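Local coordinates for putative carboxylesterase (PDB 3BJR), which probably hydrolyses carboxylic ester bonds, as a member of the alpha/beta-hydrolase superfamily, at residues P207-T212 with T273-W278. Numbering follows the deposited sequence.
Sequences PTFIWT and TLALEW
Phe209 and Trp278 both hold CG anti to their own backbone N (chi1 -178° for Trp278); Phe209 leaves the strand toward the helix and Trp278 leaves the helix toward the strand, and the side chains slide past each other. The phenyl ring arrives against the helix backbone: Ala275 CA stands 3.8 Å from the centroid of the Phe209 ring and close to its normal, a CH-pi contact over one face. At the far end of the ring, Phe209 CZ comes within 3.4 Å of Ala275 N, while CE1 meets the Ala275 methyl and Leu274 CB packs on CZ. Trp278 answers with its indole: Phe209 CB lies over one face of the six-membered ring of Trp278, 3.7 Å from its centroid and 20° off the normal, a second CH-pi contact. The Phe209 ring and the five-membered ring of Trp278 meet obliquely, their planes at 46°, neither a parallel stack nor T-shaped. This is helix-on-sheet packing of the alpha/beta-hydrolase kind: helix 270-281 lies against strand 208-213, next to the edge strand 238-243 within this chain, and the axes of 208-212 and 273-278 run nearly antiparallel, 9.5 Å apart. Helix 222-233 packs on the other side of the strand, where it meets Thr208 and Ile210. Further along the indole, Pro207 O approaches Trp278 CH2 at the ring edge, near its plane, at 3.6 Å, and Pro207 CB touches CZ2 at 3.8 Å. An alanine in place of Trp278 would remove the surface under Phe209 CB and beside Pro207, and would probably open a gap between the helix and the start of the strand. The Phe209 ring also meets His241 of the adjoining strand; Leu274 packs on Phe243 of the second subunit, and Thr273 and Glu277 on His270 of that subunit, so this helix takes part in the interface between the two chains.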
ATOM      1  N   PRO A 207      12.092   7.312  -8.165  1.00 34.67           N
ATOM      2  CA  PRO A 207      11.047   6.327  -7.879  1.00 33.54           C
ATOM      3  C   PRO A 207      11.262   5.595  -6.566  1.00 36.12           C
ATOM      4  O   PRO A 207      12.388   5.157  -6.271  1.00 34.19           O
ATOM      5  CB  PRO A 207      11.119   5.381  -9.054  1.00 30.89           C
ATOM      6  CG  PRO A 207      11.562   6.282 -10.201  1.00 36.78           C
ATOM      7  CD  PRO A 207      12.551   7.209  -9.568  1.00 36.53           C
ATOM      8  N   THR A 208      10.163   5.433  -5.816  1.00 35.43           N
ATOM      9  CA  THR A 208      10.218   4.915  -4.466  1.00 35.49           C
ATOM     10  C   THR A 208       9.234   3.784  -4.206  1.00 34.81           C
ATOM     11  O   THR A 208       8.039   3.923  -4.436  1.00 31.92           O
ATOM     12  CB  THR A 208       9.948   6.078  -3.480  1.00 35.54           C
ATOM     13  OG1 THR A 208      10.878   7.144  -3.747  1.00 32.18           O
ATOM     14  CG2 THR A 208      10.067   5.638  -1.975  1.00 32.91           C
ATOM     15  N   PHE A 209       9.747   2.683  -3.669  1.00 31.54           N
ATOM     16  CA  PHE A 209       8.949   1.535  -3.277  1.00 31.77           C
ATOM     17  C   PHE A 209       8.956   1.521  -1.768  1.00 32.43           C
ATOM     18  O   PHE A 209       9.998   1.438  -1.154  1.00 34.55           O
ATOM     19  CB  PHE A 209       9.539   0.226  -3.785  1.00 28.75           C
ATOM     20  CG  PHE A 209       8.756  -0.965  -3.409  1.00 34.53           C
ATOM     21  CD1 PHE A 209       8.973  -1.617  -2.241  1.00 35.17           C
ATOM     22  CD2 PHE A 209       7.739  -1.422  -4.250  1.00 30.14           C
ATOM     23  CE1 PHE A 209       8.226  -2.755  -1.898  1.00 32.07           C
ATOM     24  CE2 PHE A 209       7.007  -2.531  -3.918  1.00 32.70           C
ATOM     25  CZ  PHE A 209       7.221  -3.186  -2.751  1.00 29.09           C
ATOM     26  N   ILE A 210       7.767   1.566  -1.173  1.00 34.65           N
ATOM     27  CA  ILE A 210       7.632   1.570   0.268  1.00 35.42           C
ATOM     28  C   ILE A 210       6.706   0.467   0.739  1.00 35.28           C
ATOM     29  O   ILE A 210       5.663   0.225   0.141  1.00 36.03           O
ATOM     30  CB  ILE A 210       6.980   2.876   0.791  1.00 34.53           C
ATOM     31  CG1 ILE A 210       7.552   4.109   0.135  1.00 33.79           C
ATOM     32  CG2 ILE A 210       7.119   2.990   2.314  1.00 37.96           C
ATOM     33  CD1 ILE A 210       6.644   5.339   0.272  1.00 34.93           C
ATOM     34  N   TRP A 211       7.099  -0.183   1.828  1.00 39.17           N
ATOM     35  CA  TRP A 211       6.209  -1.066   2.559  1.00 38.02           C
ATOM     36  C   TRP A 211       6.446  -0.900   4.047  1.00 37.79           C
ATOM     37  O   TRP A 211       7.563  -0.600   4.499  1.00 35.09           O
ATOM     38  CB  TRP A 211       6.266  -2.520   2.114  1.00 37.01           C
ATOM     39  CG  TRP A 211       7.259  -3.376   2.757  1.00 40.58           C
ATOM     40  CD1 TRP A 211       7.036  -4.286   3.740  1.00 40.13           C
ATOM     41  CD2 TRP A 211       8.640  -3.481   2.415  1.00 36.33           C
ATOM     42  NE1 TRP A 211       8.209  -4.918   4.068  1.00 39.05           N
ATOM     43  CE2 TRP A 211       9.202  -4.461   3.247  1.00 37.86           C
ATOM     44  CE3 TRP A 211       9.443  -2.848   1.485  1.00 38.80           C
ATOM     45  CZ2 TRP A 211      10.548  -4.799   3.198  1.00 42.74           C
ATOM     46  CZ3 TRP A 211      10.770  -3.193   1.415  1.00 42.42           C
ATOM     47  CH2 TRP A 211      11.314  -4.153   2.274  1.00 41.67           C
ATOM     48  N   THR A 212       5.356  -1.012   4.803  1.00 37.54           N
ATOM     49  CA  THR A 212       5.447  -0.935   6.266  1.00 36.06           C
ATOM     50  C   THR A 212       4.269  -1.697   6.874  1.00 35.35           C
ATOM     51  O   THR A 212       3.496  -2.392   6.153  1.00 31.60           O
ATOM     52  CB  THR A 212       5.585   0.537   6.787  1.00 36.96           C
ATOM     53  OG1 THR A 212       6.031   0.541   8.157  1.00 34.24           O
ATOM     54  CG2 THR A 212       4.331   1.263   6.677  1.00 28.68           C
ATOM     55  N   THR A 273       8.610 -10.319  -3.217  1.00 31.61           N
ATOM     56  CA  THR A 273       8.043 -10.488  -4.558  1.00 31.49           C
ATOM     57  C   THR A 273       7.634  -9.154  -5.147  1.00 31.55           C
ATOM     58  O   THR A 273       7.951  -8.851  -6.269  1.00 32.92           O
ATOM     59  CB  THR A 273       6.820 -11.410  -4.508  1.00 31.67           C
ATOM     60  OG1 THR A 273       7.254 -12.672  -4.003  1.00 36.68           O
ATOM     61  CG2 THR A 273       6.218 -11.598  -5.849  1.00 30.56           C
ATOM     62  N   LEU A 274       7.013  -8.316  -4.334  1.00 34.60           N
ATOM     63  CA  LEU A 274       6.492  -7.031  -4.791  1.00 35.74           C
ATOM     64  C   LEU A 274       7.602  -6.043  -5.112  1.00 33.42           C
ATOM     65  O   LEU A 274       7.580  -5.392  -6.159  1.00 32.95           O
ATOM     66  CB  LEU A 274       5.495  -6.476  -3.761  1.00 34.41           C
ATOM     67  CG  LEU A 274       4.167  -7.223  -3.597  1.00 36.32           C
ATOM     68  CD1 LEU A 274       3.362  -6.603  -2.440  1.00 31.94           C
ATOM     69  CD2 LEU A 274       3.386  -7.230  -4.861  1.00 34.86           C
ATOM     70  N   ALA A 275       8.599  -5.968  -4.245  1.00 36.72           N
ATOM     71  CA  ALA A 275       9.766  -5.099  -4.484  1.00 36.13           C
ATOM     72  C   ALA A 275      10.519  -5.517  -5.743  1.00 36.52           C
ATOM     73  O   ALA A 275      10.891  -4.685  -6.531  1.00 34.71           O
ATOM     74  CB  ALA A 275      10.738  -5.057  -3.256  1.00 30.70           C
ATOM     75  N   LEU A 276      10.736  -6.810  -5.924  1.00 38.02           N
ATOM     76  CA  LEU A 276      11.475  -7.300  -7.079  1.00 37.47           C
ATOM     77  C   LEU A 276      10.726  -7.035  -8.371  1.00 35.54           C
ATOM     78  O   LEU A 276      11.325  -6.669  -9.364  1.00 36.11           O
ATOM     79  CB  LEU A 276      11.790  -8.801  -6.927  1.00 37.56           C
ATOM     80  CG  LEU A 276      12.740  -9.194  -5.796  1.00 38.64           C
ATOM     81  CD1 LEU A 276      12.760 -10.703  -5.642  1.00 31.37           C
ATOM     82  CD2 LEU A 276      14.125  -8.667  -6.045  1.00 33.19           C
ATOM     83  N   GLU A 277       9.421  -7.239  -8.366  1.00 36.22           N
ATOM     84  CA  GLU A 277       8.619  -6.974  -9.549  1.00 36.20           C
ATOM     85  C   GLU A 277       8.620  -5.488  -9.924  1.00 35.85           C
ATOM     86  O   GLU A 277       8.726  -5.145 -11.088  1.00 36.95           O
ATOM     87  CB  GLU A 277       7.194  -7.460  -9.351  1.00 35.35           C
ATOM     88  CG  GLU A 277       7.078  -8.953  -9.264  1.00 39.41           C
ATOM     89  CD  GLU A 277       5.636  -9.440  -9.330  1.00 44.49           C
ATOM     90  OE1 GLU A 277       4.714  -8.604  -9.471  1.00 37.92           O
ATOM     91  OE2 GLU A 277       5.428 -10.678  -9.252  1.00 37.49           O
ATOM     92  N   TRP A 278       8.520  -4.631  -8.926  1.00 34.40           N
ATOM     93  CA  TRP A 278       8.540  -3.198  -9.128  1.00 34.53           C
ATOM     94  C   TRP A 278       9.887  -2.749  -9.666  1.00 33.58           C
ATOM     95  O   TRP A 278       9.945  -1.960 -10.602  1.00 32.29           O
ATOM     96  CB  TRP A 278       8.221  -2.479  -7.832  1.00 33.44           C
ATOM     97  CG  TRP A 278       8.173  -1.010  -7.944  1.00 31.34           C
ATOM     98  CD1 TRP A 278       7.125  -0.236  -8.384  1.00 22.65           C
ATOM     99  CD2 TRP A 278       9.217  -0.111  -7.591  1.00 27.24           C
ATOM    100  NE1 TRP A 278       7.477   1.089  -8.320  1.00 32.04           N
ATOM    101  CE2 TRP A 278       8.742   1.188  -7.808  1.00 30.57           C
ATOM    102  CE3 TRP A 278      10.515  -0.288  -7.085  1.00 33.16           C
ATOM    103  CZ2 TRP A 278       9.512   2.286  -7.582  1.00 33.79           C
ATOM    104  CZ3 TRP A 278      11.259   0.808  -6.833  1.00 36.02           C
ATOM    105  CH2 TRP A 278      10.772   2.075  -7.100  1.00 31.26           C
TER